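Local coordinates for ZmpA Glycopeptidase (Clostridium perfringens, PDB 6XSX), which is a glycopeptidase whose M60 metalloprotease module, the part in this structure, probably cleaves the peptide backbone of glycosylated proteins, at residues A[181-184]-A[185-188]. Sequence-based numbering, arbitrary orientation.
Sequences VFSD and KTLV
V181 and V188 face each other as an antiparallel hydrogen-bonded pair, V181 N to V188 O and V188 N to V181 O both 2.9 Å. One residue nearer the turn, F182 and L187 form a non-hydrogen-bonded pair. S183 N then bonds T186 O at 2.9 Å, and the chain reverses through D184 and K185.

On one face of the sheet F182 and L187 lie side by side. L187 CD1 sits over the F182 ring, 4.1 Å from its centroid and 13° off the ring normal, a CH-pi contact. With its CG anti to the backbone N (chi1 167°), L187 brings this methyl to the ring. On the other face V181 CB meets V188 CB at 4.3 Å.

This is a tight beta hairpin in the middle of the mixed sheet of the M60 peptidase module. Strand 143-149 runs beside its first arm and strand 240-244 beside its second.

The S183 hydroxyl points back across the turn. Its OG lies 2.7 Å from T186 OG1 and also takes a weak bond from T186 N, bent to 127° at the hydrogen. D214 holds the turn from outside, bonding S183 OG and the backbone N of both D184 and K185. A water links T186 OG1 to V181 O, donating to the carbonyl. K185 bends at chi2 and chi3, and its NZ makes a salt bridge with D235 and a hydrogen bond to the carbonyl of F236.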
# COMPACT_ATOMS: atom_id res chain seq x y z
N VAL A 181 -19.72 0.92 -0.54
CA VAL A 181 -19.45 0.43 -1.88
C VAL A 181 -18.74 -0.92 -1.78
O VAL A 181 -17.63 -0.99 -1.24
CB VAL A 181 -18.58 1.40 -2.70
CG1 VAL A 181 -18.43 0.93 -4.14
CG2 VAL A 181 -19.10 2.83 -2.64
N PHE A 182 -19.38 -1.96 -2.32
CA PHE A 182 -18.79 -3.28 -2.48
C PHE A 182 -18.31 -3.46 -3.91
O PHE A 182 -19.10 -3.38 -4.85
CB PHE A 182 -19.80 -4.38 -2.17
CG PHE A 182 -20.40 -4.30 -0.79
CD1 PHE A 182 -19.90 -5.08 0.24
CD2 PHE A 182 -21.44 -3.42 -0.51
CE1 PHE A 182 -20.44 -4.99 1.52
CE2 PHE A 182 -21.98 -3.34 0.76
CZ PHE A 182 -21.48 -4.12 1.77
N SER A 183 -17.00 -3.70 -4.06
CA SER A 183 -16.42 -4.05 -5.34
C SER A 183 -16.24 -5.56 -5.37
O SER A 183 -16.79 -6.25 -4.52
CB SER A 183 -15.12 -3.31 -5.55
OG SER A 183 -14.12 -3.77 -4.64
N ASP A 184 -15.49 -6.09 -6.35
CA ASP A 184 -15.20 -7.51 -6.33
C ASP A 184 -14.39 -7.87 -5.09
O ASP A 184 -14.64 -8.90 -4.46
CB ASP A 184 -14.55 -8.01 -7.63
CG ASP A 184 -15.48 -7.92 -8.84
OD1 ASP A 184 -16.72 -7.96 -8.65
OD2 ASP A 184 -14.97 -7.79 -9.96
N LYS A 185 -13.45 -6.99 -4.73
CA LYS A 185 -12.41 -7.36 -3.78
C LYS A 185 -12.39 -6.43 -2.58
O LYS A 185 -11.59 -6.64 -1.68
CB LYS A 185 -11.03 -7.40 -4.44
CG LYS A 185 -10.84 -8.43 -5.55
CD LYS A 185 -11.03 -9.89 -5.15
CE LYS A 185 -9.96 -10.40 -4.19
NZ LYS A 185 -9.99 -11.88 -4.08
N THR A 186 -13.23 -5.38 -2.56
CA THR A 186 -13.11 -4.39 -1.51
C THR A 186 -14.46 -3.91 -0.98
O THR A 186 -15.51 -4.14 -1.60
CB THR A 186 -12.29 -3.15 -1.93
OG1 THR A 186 -13.18 -2.25 -2.59
CG2 THR A 186 -11.10 -3.47 -2.81
N LEU A 187 -14.37 -3.24 0.17
CA LEU A 187 -15.45 -2.47 0.77
C LEU A 187 -14.93 -1.07 1.10
O LEU A 187 -13.84 -0.91 1.66
CB LEU A 187 -15.98 -3.18 2.03
CG LEU A 187 -16.89 -2.35 2.94
CD1 LEU A 187 -18.12 -1.83 2.20
CD2 LEU A 187 -17.32 -3.15 4.17
N VAL A 188 -15.70 -0.06 0.68
CA VAL A 188 -15.47 1.31 1.10
C VAL A 188 -16.69 1.75 1.92
O VAL A 188 -17.80 1.79 1.40
CB VAL A 188 -15.22 2.24 -0.10
CG1 VAL A 188 -15.20 3.71 0.30
CG2 VAL A 188 -13.95 1.88 -0.86
O HOH W 1 -15.42 -0.44 -3.31